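Local coordinates for protein benzoylformate decarboxylase (Mycobacterium smegmatis, PDB 4Q9D) that belongs to the thiamine diphosphate-dependent enzyme family and binds a magnesium ion in its C-terminal cofactor-binding domain, at residues E50-A55 and G408-V413; G403-G408 and F437-Q442. All coordinates share one frame; numbering follows the deposited sequence.

Contact 1 of 2, residues E50-A55 and G408-V413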
loop_
_atom_site.group_PDB
_atom_site.type_symbol
_atom_site.label_atom_id
_atom_site.label_comp_id
_atom_site.label_asym_id
_atom_site.label_seq_id
_atom_site.Cartn_x
_atom_site.Cartn_y
_atom_site.Cartn_z
ATOM N N GLU B 50 20.703 0.360 -12.997
ATOM C CA GLU B 50 19.333 -0.068 -13.264
ATOM C C GLU B 50 18.421 1.017 -13.826
ATOM O O GLU B 50 17.499 0.699 -14.582
ATOM C CB GLU B 50 18.703 -0.703 -12.019
ATOM C CG GLU B 50 19.304 -2.030 -11.671
ATOM C CD GLU B 50 20.513 -1.924 -10.723
ATOM O OE1 GLU B 50 20.995 -0.791 -10.440
ATOM O OE2 GLU B 50 20.954 -3.004 -10.244
ATOM N N ALA B 51 18.663 2.289 -13.488
ATOM C CA ALA B 51 17.826 3.344 -14.085
ATOM C C ALA B 51 17.964 3.268 -15.604
ATOM O O ALA B 51 17.005 3.462 -16.347
ATOM C CB ALA B 51 18.253 4.730 -13.592
ATOM N N SER B 52 19.189 2.999 -16.057
ATOM C CA SER B 52 19.494 2.860 -17.479
ATOM C C SER B 52 18.870 1.595 -18.073
ATOM O O SER B 52 18.325 1.632 -19.159
ATOM C CB SER B 52 21.010 2.810 -17.695
ATOM O OG SER B 52 21.530 4.121 -17.758
ATOM N N ALA B 53 18.963 0.473 -17.363
ATOM C CA ALA B 53 18.381 -0.763 -17.864
ATOM C C ALA B 53 16.894 -0.590 -18.178
ATOM O O ALA B 53 16.409 -0.999 -19.223
ATOM C CB ALA B 53 18.577 -1.891 -16.832
ATOM N N LEU B 54 16.146 -0.005 -17.253
ATOM C CA LEU B 54 14.713 0.042 -17.454
ATOM C C LEU B 54 14.336 1.083 -18.535
ATOM O O LEU B 54 13.473 0.815 -19.364
ATOM C CB LEU B 54 13.999 0.289 -16.120
ATOM C CG LEU B 54 12.484 0.043 -16.074
ATOM C CD1 LEU B 54 12.050 -0.172 -14.634
ATOM C CD2 LEU B 54 11.736 1.290 -16.675
ATOM N N ALA B 55 15.011 2.239 -18.554
ATOM C CA ALA B 55 14.741 3.268 -19.572
ATOM C C ALA B 55 15.158 2.766 -20.953
ATOM O O ALA B 55 14.530 3.086 -21.943
ATOM C CB ALA B 55 15.470 4.600 -19.225
ATOM N N GLY B 408 16.543 10.123 -21.689
ATOM C CA GLY B 408 16.805 10.129 -23.127
ATOM C C GLY B 408 18.059 9.389 -23.552
ATOM O O GLY B 408 18.108 8.775 -24.626
ATOM N N VAL B 409 19.083 9.430 -22.711
ATOM C CA VAL B 409 20.334 8.766 -23.060
ATOM C C VAL B 409 20.149 7.234 -23.129
ATOM O O VAL B 409 20.438 6.610 -24.134
ATOM C CB VAL B 409 21.506 9.167 -22.087
ATOM C CG1 VAL B 409 22.740 8.287 -22.321
ATOM C CG2 VAL B 409 21.894 10.642 -22.276
ATOM N N PRO B 410 19.667 6.606 -22.038
ATOM C CA PRO B 410 19.429 5.148 -22.159
ATOM C C PRO B 410 18.301 4.793 -23.129
ATOM O O PRO B 410 18.390 3.760 -23.803
ATOM C CB PRO B 410 19.102 4.698 -20.713
ATOM C CG PRO B 410 18.689 6.000 -19.973
ATOM C CD PRO B 410 19.572 7.088 -20.655
ATOM N N ALA B 411 17.242 5.606 -23.197
ATOM C CA ALA B 411 16.181 5.352 -24.179
ATOM C C ALA B 411 16.722 5.365 -25.614
ATOM O O ALA B 411 16.304 4.558 -26.453
ATOM C CB ALA B 411 15.040 6.381 -24.032
ATOM N N ALA B 412 17.640 6.286 -25.905
ATOM C CA ALA B 412 18.269 6.306 -27.231
ATOM C C ALA B 412 18.975 4.973 -27.554
ATOM O O ALA B 412 18.926 4.495 -28.685
ATOM C CB ALA B 412 19.262 7.469 -27.343
ATOM N N VAL B 413 19.668 4.410 -26.566
ATOM C CA VAL B 413 20.358 3.138 -26.725
ATOM C C VAL B 413 19.308 2.048 -26.984
ATOM O O VAL B 413 19.454 1.226 -27.891
ATOM C CB VAL B 413 21.179 2.774 -25.456
ATOM C CG1 VAL B 413 21.885 1.404 -25.632
ATOM C CG2 VAL B 413 22.210 3.846 -25.155
#
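Ala55 and Ser52, one helical turn apart on helix 50-64, receive the ring of Pro410 from helix 408-421. The apolar part of the contact is the methyl of Ala55 against the CB-CG side of the Pro410 ring: Ala55 CB lies 3.6 Å from Pro410 CG and 3.9 Å from Pro410 CB. Ser52 supplies the second wall, more with its backbone than with its hydroxyl. Its carbonyl O comes to 3.5 Å from Pro410 CB, while Ser52 OG, turned so that it lies near both CB and CG of the proline, stays 3.9 Å from Pro410 CB and makes no hydrogen bond across the contact. The polar element is slight: Ala411 CA approaches Ala55 O at 3.6 Å with an angle of 137° at the hydrogen, a CA-H...O contact where the two backbones run close. The axes of the short segments pass 8.0 Å apart at a crossing angle of -49°, and the CA atoms of Ser52 and Pro410 are 5.2 Å from each other. Ala443 of helix 443-449 touches both Ser52 and Pro410, and Ser84 of helix 82-90 touches Ala55 while its hydroxyl is hydrogen-bonded to Ala51 O. The contact thus joins a helix of the N-terminal cofactor-binding domain to one of the C-terminal domain within a single chain. No hydrogen bond or salt bridge links the segments, so this buried contact rests on the van der Waals fit of small groups plus one CA-H...O approach.

Contact 2 of 2, residues G403-G408 and F437-Q442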
loop_
_atom_site.group_PDB
_atom_site.type_symbol
_atom_site.label_atom_id
_atom_site.label_comp_id
_atom_site.label_asym_id
_atom_site.label_seq_id
_atom_site.Cartn_x
_atom_site.Cartn_y
_atom_site.Cartn_z
ATOM N N GLY B 403 8.688 13.447 -17.712
ATOM C CA GLY B 403 9.357 14.717 -17.449
ATOM C C GLY B 403 10.628 14.524 -16.624
ATOM O O GLY B 403 11.460 15.422 -16.536
ATOM N N GLY B 404 10.815 13.350 -16.022
ATOM C CA GLY B 404 12.083 13.117 -15.319
ATOM C C GLY B 404 13.267 12.932 -16.277
ATOM O O GLY B 404 13.174 12.185 -17.275
ATOM N N ILE B 405 14.388 13.595 -15.995
ATOM C CA ILE B 405 15.549 13.493 -16.880
ATOM C C ILE B 405 16.453 12.297 -16.527
ATOM O O ILE B 405 16.206 11.581 -15.547
ATOM C CB ILE B 405 16.343 14.831 -16.963
ATOM C CG1 ILE B 405 16.831 15.247 -15.580
ATOM C CG2 ILE B 405 15.438 15.919 -17.512
ATOM C CD1 ILE B 405 17.529 16.617 -15.548
ATOM N N GLY B 406 17.478 12.073 -17.349
ATOM C CA GLY B 406 18.184 10.807 -17.326
ATOM C C GLY B 406 17.443 9.720 -18.088
ATOM O O GLY B 406 17.788 8.535 -17.989
ATOM N N TRP B 407 16.414 10.093 -18.845
ATOM C CA TRP B 407 15.690 9.092 -19.645
ATOM C C TRP B 407 16.262 8.980 -21.068
ATOM O O TRP B 407 16.431 7.884 -21.613
ATOM C CB TRP B 407 14.178 9.421 -19.708
ATOM C CG TRP B 407 13.380 8.380 -20.443
ATOM C CD1 TRP B 407 12.876 7.215 -19.916
ATOM C CD2 TRP B 407 13.009 8.380 -21.841
ATOM N NE1 TRP B 407 12.209 6.505 -20.888
ATOM C CE2 TRP B 407 12.274 7.189 -22.079
ATOM C CE3 TRP B 407 13.212 9.278 -22.910
ATOM C CZ2 TRP B 407 11.734 6.865 -23.347
ATOM C CZ3 TRP B 407 12.691 8.960 -24.172
ATOM C CH2 TRP B 407 11.959 7.760 -24.381
ATOM N N GLY B 408 16.543 10.123 -21.689
ATOM C CA GLY B 408 16.805 10.129 -23.127
ATOM C C GLY B 408 18.059 9.389 -23.552
ATOM O O GLY B 408 18.108 8.775 -24.626
ATOM N N PHE B 437 22.541 14.859 -19.219
ATOM C CA PHE B 437 23.488 13.845 -19.675
ATOM C C PHE B 437 24.129 13.059 -18.520
ATOM O O PHE B 437 24.435 11.886 -18.685
ATOM C CB PHE B 437 24.597 14.469 -20.529
ATOM C CG PHE B 437 25.324 13.476 -21.394
ATOM C CD1 PHE B 437 24.670 12.843 -22.457
ATOM C CD2 PHE B 437 26.667 13.191 -21.171
ATOM C CE1 PHE B 437 25.347 11.919 -23.268
ATOM C CE2 PHE B 437 27.342 12.265 -21.966
ATOM C CZ PHE B 437 26.678 11.620 -23.005
ATOM N N GLN B 438 24.327 13.693 -17.366
ATOM C CA GLN B 438 25.001 13.024 -16.229
ATOM C C GLN B 438 24.197 11.940 -15.521
ATOM O O GLN B 438 24.791 10.999 -14.976
ATOM C CB GLN B 438 25.419 14.036 -15.158
ATOM C CG GLN B 438 26.142 15.237 -15.713
ATOM C CD GLN B 438 27.342 14.860 -16.543
ATOM O OE1 GLN B 438 28.205 14.091 -16.098
ATOM N NE2 GLN B 438 27.418 15.407 -17.763
ATOM N N TYR B 439 22.869 12.084 -15.477
ATOM C CA TYR B 439 22.016 11.170 -14.688
ATOM C C TYR B 439 22.225 9.711 -15.024
ATOM O O TYR B 439 22.326 8.874 -14.128
ATOM C CB TYR B 439 20.502 11.491 -14.809
ATOM C CG TYR B 439 20.072 12.740 -14.068
ATOM C CD1 TYR B 439 19.353 12.671 -12.881
ATOM C CD2 TYR B 439 20.349 13.996 -14.594
ATOM C CE1 TYR B 439 18.950 13.851 -12.217
ATOM C CE2 TYR B 439 19.963 15.154 -13.953
ATOM C CZ TYR B 439 19.285 15.081 -12.767
ATOM O OH TYR B 439 18.918 16.272 -12.178
ATOM N N SER B 440 22.254 9.416 -16.320
ATOM C CA SER B 440 22.339 8.045 -16.794
ATOM C C SER B 440 23.451 7.961 -17.819
ATOM O O SER B 440 23.353 7.234 -18.804
ATOM C CB SER B 440 21.006 7.599 -17.429
ATOM O OG SER B 440 19.933 7.697 -16.495
ATOM N N ILE B 441 24.516 8.704 -17.556
ATOM C CA ILE B 441 25.673 8.755 -18.424
ATOM C C ILE B 441 26.263 7.370 -18.724
ATOM O O ILE B 441 26.708 7.119 -19.848
ATOM C CB ILE B 441 26.754 9.752 -17.864
ATOM C CG1 ILE B 441 27.765 10.160 -18.955
ATOM C CG2 ILE B 441 27.416 9.229 -16.585
ATOM C CD1 ILE B 441 28.588 11.434 -18.530
ATOM N N GLN B 442 26.211 6.448 -17.763
ATOM C CA GLN B 442 26.789 5.106 -17.978
ATOM C C GLN B 442 26.097 4.348 -19.101
ATOM O O GLN B 442 26.639 3.355 -19.605
ATOM C CB GLN B 442 26.759 4.240 -16.688
ATOM C CG GLN B 442 27.183 4.997 -15.400
ATOM C CD GLN B 442 25.975 5.573 -14.670
ATOM O OE1 GLN B 442 25.065 6.115 -15.305
ATOM N NE2 GLN B 442 25.933 5.406 -13.334
#
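The loop 403-408 comes nearest to Tyr439 of helix 434-439 at Gly406, where Gly406 CA and Tyr439 CA are 4.7 Å apart and the glycine has a positive phi. Gly406 CA packs directly on Tyr439 CB at 3.5 Å, an approach that the absence of a side chain permits. Just before the glycine, Ile405 lays its longer branch over one face of the Tyr439 ring. Its CG1 sits 3.8 Å from the ring centroid, 22° off the normal and offset toward the rim, in a CH-pi contact; CD1 continues along the CE2 side and reaches 3.3 Å from Tyr439 CE2. With CG1 between its backbone N and carbonyl carbon (chi1 59°) and CD1 extended, the isoleucine brings both carbons to the ring. The phenol oxygen is engaged by Asn26 of the second subunit, which holds the far end of the ring. At the carbonyl of Gly406, Ser440 OG donates a 2.7 Å hydrogen bond to Gly406 O, lying in the carbonyl plane on a lone pair at a C=O...O angle of 124°. This bond ties the loop to Ser440, while Glu377 OE1 takes the N-H of Gly406. The loop runs from strand 397-399 into helix 408-421, so the contact links one edge of the C-terminal parallel sheet to the helix following strand 428-433, whose first residue, Asp434, is a magnesium ligand; Ser440 also touches Ser52 of helix 50-64 and Pro410 of helix 408-421.

How the contacts relate
Both contacts lie in buried parts of the fold, their centres about 8 Å apart, although Ile405 of contact 2 is partly exposed. They meet at Gly408, where the loop of contact 2 becomes the helix of contact 1, and again at Ser440, whose CB packs 3.5 Å from Ser52 OG. Contact 1 pairs two helices from different cofactor-binding domains through small groups; contact 2 stays within the C-terminal domain and adds an aromatic face and a hydrogen bond to fix an irregular loop. In contact 2 the Ile405 side chain is about 9 Å from the magnesium ion. The neighbouring subunit also packs its Tyr439 on Glu50 of segment 50-55.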